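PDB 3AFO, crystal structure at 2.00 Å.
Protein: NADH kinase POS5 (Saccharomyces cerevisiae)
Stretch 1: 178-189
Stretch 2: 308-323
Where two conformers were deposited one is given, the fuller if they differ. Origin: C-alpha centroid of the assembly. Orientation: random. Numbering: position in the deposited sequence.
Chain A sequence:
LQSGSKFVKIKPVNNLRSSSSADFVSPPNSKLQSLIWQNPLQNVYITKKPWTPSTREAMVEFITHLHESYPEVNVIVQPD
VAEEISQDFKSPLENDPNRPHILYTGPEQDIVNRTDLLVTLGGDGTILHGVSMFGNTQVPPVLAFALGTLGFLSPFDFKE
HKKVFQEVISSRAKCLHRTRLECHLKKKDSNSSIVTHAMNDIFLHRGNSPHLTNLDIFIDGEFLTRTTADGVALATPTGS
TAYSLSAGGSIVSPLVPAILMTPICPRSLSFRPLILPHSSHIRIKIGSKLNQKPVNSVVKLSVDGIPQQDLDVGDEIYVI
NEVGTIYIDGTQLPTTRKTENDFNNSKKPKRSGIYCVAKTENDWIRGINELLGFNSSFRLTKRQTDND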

# COMPACT_ATOMS: atom_id res chain seq x y z
N ARG A 178 -27.94 2.37 5.63
CA ARG A 178 -26.60 2.05 6.11
C ARG A 178 -26.75 1.04 7.22
O ARG A 178 -27.56 1.23 8.13
CB ARG A 178 -25.89 3.30 6.65
CG ARG A 178 -25.69 4.45 5.65
CD ARG A 178 -24.96 5.61 6.34
NE ARG A 178 -24.75 6.80 5.50
CZ ARG A 178 -23.82 6.90 4.55
NH1 ARG A 178 -23.02 5.88 4.26
NH2 ARG A 178 -23.72 8.03 3.86
N THR A 179 -25.98 -0.04 7.14
CA THR A 179 -26.05 -1.12 8.12
C THR A 179 -25.27 -0.78 9.39
O THR A 179 -24.44 0.13 9.38
CB THR A 179 -25.51 -2.44 7.51
OG1 THR A 179 -25.57 -3.48 8.49
CG2 THR A 179 -24.09 -2.26 7.05
N ARG A 180 -25.57 -1.49 10.47
CA ARG A 180 -24.92 -1.29 11.76
C ARG A 180 -24.21 -2.57 12.21
O ARG A 180 -24.70 -3.67 11.95
CB ARG A 180 -25.95 -0.94 12.84
CG ARG A 180 -26.49 0.47 12.80
CD ARG A 180 -27.25 0.80 14.10
NE ARG A 180 -28.49 0.03 14.21
CZ ARG A 180 -29.33 0.10 15.25
NH1 ARG A 180 -29.08 0.91 16.28
NH2 ARG A 180 -30.43 -0.65 15.26
N LEU A 181 -23.08 -2.40 12.88
CA LEU A 181 -22.39 -3.49 13.57
C LEU A 181 -22.76 -3.52 15.05
O LEU A 181 -23.15 -2.50 15.64
CB LEU A 181 -20.87 -3.37 13.43
CG LEU A 181 -20.22 -3.52 12.05
CD1 LEU A 181 -18.71 -3.33 12.17
CD2 LEU A 181 -20.53 -4.86 11.42
N GLU A 182 -22.64 -4.70 15.65
CA GLU A 182 -22.78 -4.88 17.08
C GLU A 182 -21.47 -5.35 17.65
O GLU A 182 -20.86 -6.29 17.13
CB GLU A 182 -23.86 -5.92 17.40
CG GLU A 182 -25.27 -5.46 17.16
CD GLU A 182 -26.28 -6.48 17.67
OE1 GLU A 182 -25.89 -7.45 18.36
OE2 GLU A 182 -27.47 -6.32 17.37
N CYS A 183 -21.01 -4.67 18.69
CA CYS A 183 -19.84 -5.11 19.45
C CYS A 183 -20.32 -5.68 20.79
O CYS A 183 -21.00 -5.00 21.56
CB CYS A 183 -18.89 -3.94 19.69
SG CYS A 183 -17.46 -4.32 20.71
N HIS A 184 -19.96 -6.93 21.05
CA HIS A 184 -20.24 -7.58 22.34
C HIS A 184 -18.94 -7.72 23.11
O HIS A 184 -18.06 -8.48 22.70
CB HIS A 184 -20.86 -8.97 22.11
CG HIS A 184 -22.22 -8.93 21.49
ND1 HIS A 184 -22.48 -8.34 20.27
CD2 HIS A 184 -23.41 -9.43 21.92
CE1 HIS A 184 -23.76 -8.46 19.98
NE2 HIS A 184 -24.34 -9.12 20.96
N LEU A 185 -18.79 -6.96 24.19
CA LEU A 185 -17.59 -7.07 25.02
C LEU A 185 -17.81 -8.07 26.16
O LEU A 185 -18.73 -7.92 26.96
CB LEU A 185 -17.17 -5.71 25.57
CG LEU A 185 -16.05 -5.68 26.63
CD1 LEU A 185 -14.71 -6.12 26.05
CD2 LEU A 185 -15.92 -4.30 27.25
N LYS A 186 -16.95 -9.09 26.20
CA LYS A 186 -16.96 -10.10 27.26
C LYS A 186 -15.66 -9.99 28.04
O LYS A 186 -14.61 -10.42 27.57
CB LYS A 186 -17.08 -11.49 26.66
CG LYS A 186 -17.06 -12.64 27.67
CD LYS A 186 -16.74 -13.95 26.98
CE LYS A 186 -16.72 -15.13 27.94
NZ LYS A 186 -15.67 -16.12 27.54
N LYS A 187 -15.75 -9.42 29.25
CA LYS A 187 -14.56 -9.24 30.10
C LYS A 187 -13.98 -10.59 30.55
O LYS A 187 -14.71 -11.58 30.67
CB LYS A 187 -14.88 -8.35 31.31
CG LYS A 187 -15.35 -6.91 31.01
CD LYS A 187 -14.25 -6.01 30.46
CE LYS A 187 -13.20 -5.67 31.50
NZ LYS A 187 -12.15 -4.78 30.92
N LYS A 188 -12.67 -10.64 30.76
CA LYS A 188 -12.01 -11.77 31.41
C LYS A 188 -12.68 -12.01 32.76
O LYS A 188 -12.92 -11.05 33.51
CB LYS A 188 -10.54 -11.43 31.68
CG LYS A 188 -9.70 -12.59 32.19
CD LYS A 188 -8.37 -12.08 32.74
CE LYS A 188 -7.43 -13.22 33.07
NZ LYS A 188 -7.94 -14.07 34.18
N ASP A 189 -12.96 -13.28 33.04
CA ASP A 189 -13.60 -13.72 34.29
C ASP A 189 -15.06 -13.31 34.35
O ASP A 189 -15.65 -13.21 35.43
CB ASP A 189 -12.84 -13.21 35.53
CG ASP A 189 -11.42 -13.73 35.61
OD1 ASP A 189 -11.10 -14.74 34.94
OD2 ASP A 189 -10.62 -13.12 36.36
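Stretch 2, residues 308-323: QQDLDVGDEIYVINEV

Residues 316-321 of stretch 2 form a strand antiparallel to strand 181-186, the two axes 4.5 Å apart at closest and 159° between their directions. Leu181 faces Asn321, Cys183 faces Val319, and Leu185 faces Ile317, with no backbone hydrogen bonds in these pairs. The pairs alternating with them carry the ladder: Glu182 N to Ile320 O is 2.7 Å and Ile320 N to Glu182 O 3.1 Å; His184 N to Tyr318 O is 2.7 Å and Tyr318 N to His184 O 2.8 Å; Lys186 N to Glu316 O is 2.8 Å and Glu316 N to Lys186 O 3.0 Å.

At and beyond the strand ends, side chains and loop amides continue the pairing. Glu322 N donates to Arg180 O at 2.9 Å, while Arg180 NH2 meets Glu322 OE2 in a 2.8 Å salt bridge; Asn321 ND2 donates to Thr179 OG1 at 2.7 Å. At the other end, a type II turn, Asp312 to Asp315, precedes the strand, and the Asp315 carboxylate serves three donors: OD1 accepts Lys188 N at 2.8 Å, and OD2 accepts Lys187 NZ at 2.8 Å and Asp312 N at 2.9 Å. The backbone angles of Gly314 by themselves call for glycine, since a CB would be jammed against Val313 O; an ideal CB would also lie 2.9 Å from Lys188 CG.

Cys183, Leu185, Ile317 and Val319 share the apolar face, where Leu185 CD1 lies 3.6 Å from Leu311 CD2. His184 ND1 alone is buried unpartnered.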

# COMPACT_ATOMS: atom_id res chain seq x y z
N GLN A 308 -14.51 3.44 24.95
CA GLN A 308 -15.45 2.70 25.79
C GLN A 308 -14.77 2.37 27.10
O GLN A 308 -15.27 2.69 28.17
CB GLN A 308 -15.91 1.41 25.10
CG GLN A 308 -16.64 1.64 23.79
CD GLN A 308 -17.85 2.55 23.94
OE1 GLN A 308 -17.88 3.66 23.42
NE2 GLN A 308 -18.83 2.10 24.68
N GLN A 309 -13.60 1.76 26.97
CA GLN A 309 -12.94 1.06 28.06
C GLN A 309 -11.53 0.71 27.66
O GLN A 309 -11.23 0.46 26.49
CB GLN A 309 -13.63 -0.27 28.29
CG GLN A 309 -14.60 -0.30 29.42
CD GLN A 309 -14.97 -1.71 29.76
OE1 GLN A 309 -16.14 -2.06 29.78
NE2 GLN A 309 -13.96 -2.54 30.01
N ASP A 310 -10.66 0.67 28.66
CA ASP A 310 -9.40 -0.00 28.50
C ASP A 310 -9.67 -1.46 28.76
O ASP A 310 -10.48 -1.81 29.64
CB ASP A 310 -8.37 0.60 29.43
CG ASP A 310 -8.13 2.06 29.12
OD1 ASP A 310 -8.69 2.52 28.10
OD2 ASP A 310 -7.41 2.74 29.87
N LEU A 311 -9.05 -2.32 27.95
CA LEU A 311 -9.24 -3.75 28.05
C LEU A 311 -7.96 -4.40 28.55
O LEU A 311 -6.86 -3.86 28.38
CB LEU A 311 -9.66 -4.36 26.71
CG LEU A 311 -10.94 -3.90 26.02
CD1 LEU A 311 -11.27 -4.82 24.84
CD2 LEU A 311 -12.12 -3.81 26.99
N ASP A 312 -8.13 -5.57 29.16
CA ASP A 312 -7.05 -6.35 29.73
C ASP A 312 -6.84 -7.63 28.92
O ASP A 312 -7.74 -8.08 28.21
CB ASP A 312 -7.37 -6.72 31.19
CG ASP A 312 -7.88 -5.52 32.00
OD1 ASP A 312 -7.28 -4.43 31.90
OD2 ASP A 312 -8.88 -5.67 32.72
N VAL A 313 -5.65 -8.20 29.04
CA VAL A 313 -5.36 -9.52 28.49
C VAL A 313 -6.43 -10.50 28.96
O VAL A 313 -6.73 -10.58 30.16
CB VAL A 313 -3.95 -10.00 28.94
CG1 VAL A 313 -3.74 -11.48 28.64
CG2 VAL A 313 -2.87 -9.16 28.27
N GLY A 314 -7.03 -11.21 28.01
CA GLY A 314 -8.09 -12.17 28.29
C GLY A 314 -9.50 -11.69 27.95
O GLY A 314 -10.40 -12.52 27.78
N ASP A 315 -9.70 -10.37 27.87
CA ASP A 315 -10.96 -9.81 27.40
C ASP A 315 -11.17 -10.23 25.94
O ASP A 315 -10.20 -10.48 25.22
CB ASP A 315 -10.95 -8.27 27.50
CG ASP A 315 -10.95 -7.75 28.95
OD1 ASP A 315 -11.06 -8.54 29.91
OD2 ASP A 315 -10.82 -6.52 29.13
N GLU A 316 -12.43 -10.31 25.50
CA GLU A 316 -12.74 -10.55 24.09
C GLU A 316 -13.84 -9.63 23.64
O GLU A 316 -14.74 -9.29 24.43
CB GLU A 316 -13.27 -11.97 23.85
CG GLU A 316 -12.43 -13.11 24.34
CD GLU A 316 -13.21 -14.41 24.27
OE1 GLU A 316 -14.45 -14.37 24.42
OE2 GLU A 316 -12.60 -15.48 24.06
N ILE A 317 -13.79 -9.25 22.36
CA ILE A 317 -14.95 -8.67 21.71
C ILE A 317 -15.49 -9.61 20.64
O ILE A 317 -14.72 -10.29 19.97
CB ILE A 317 -14.68 -7.24 21.12
CG1 ILE A 317 -13.50 -7.24 20.12
CG2 ILE A 317 -14.43 -6.22 22.25
CD1 ILE A 317 -13.38 -5.94 19.30
N TYR A 318 -16.82 -9.64 20.52
CA TYR A 318 -17.52 -10.35 19.45
C TYR A 318 -18.17 -9.31 18.57
O TYR A 318 -18.83 -8.38 19.07
CB TYR A 318 -18.61 -11.27 20.02
CG TYR A 318 -18.10 -12.41 20.85
CD1 TYR A 318 -18.10 -13.72 20.37
CD2 TYR A 318 -17.61 -12.18 22.15
CE1 TYR A 318 -17.63 -14.78 21.15
CE2 TYR A 318 -17.14 -13.23 22.94
CZ TYR A 318 -17.15 -14.52 22.43
OH TYR A 318 -16.67 -15.54 23.22
N VAL A 319 -17.97 -9.42 17.26
CA VAL A 319 -18.50 -8.43 16.34
C VAL A 319 -19.31 -9.11 15.26
O VAL A 319 -18.84 -10.03 14.59
CB VAL A 319 -17.38 -7.55 15.72
CG1 VAL A 319 -17.95 -6.60 14.68
CG2 VAL A 319 -16.66 -6.74 16.81
N ILE A 320 -20.55 -8.64 15.10
CA ILE A 320 -21.46 -9.17 14.10
C ILE A 320 -22.23 -8.00 13.51
O ILE A 320 -22.30 -6.91 14.09
CB ILE A 320 -22.50 -10.19 14.71
CG1 ILE A 320 -23.27 -9.59 15.91
CG2 ILE A 320 -21.85 -11.53 15.09
CD1 ILE A 320 -24.57 -10.36 16.29
N ASN A 321 -22.82 -8.23 12.34
CA ASN A 321 -23.79 -7.31 11.77
C ASN A 321 -25.09 -7.40 12.57
O ASN A 321 -25.40 -8.46 13.13
CB ASN A 321 -24.06 -7.69 10.31
CG ASN A 321 -24.65 -6.55 9.52
OD1 ASN A 321 -25.65 -6.72 8.81
ND2 ASN A 321 -24.05 -5.38 9.63
N GLU A 322 -25.83 -6.29 12.64
CA GLU A 322 -27.14 -6.25 13.29
C GLU A 322 -28.07 -7.39 12.83
O GLU A 322 -28.73 -8.06 13.64
CB GLU A 322 -27.79 -4.90 13.03
CG GLU A 322 -28.95 -4.58 13.93
CD GLU A 322 -29.72 -3.37 13.47
OE1 GLU A 322 -29.21 -2.63 12.58
OE2 GLU A 322 -30.84 -3.15 13.99
N VAL A 323 -28.11 -7.62 11.52
CA VAL A 323 -28.92 -8.71 10.96
C VAL A 323 -28.14 -9.61 10.00
O VAL A 323 -27.21 -9.15 9.33
CB VAL A 323 -30.19 -8.18 10.23
CG1 VAL A 323 -31.25 -7.71 11.24
CG2 VAL A 323 -29.83 -7.07 9.24
O HOH W 1 -28.15 -2.97 10.16
O HOH W 2 -13.25 -12.75 27.94
O HOH W 3 -10.31 -3.41 32.34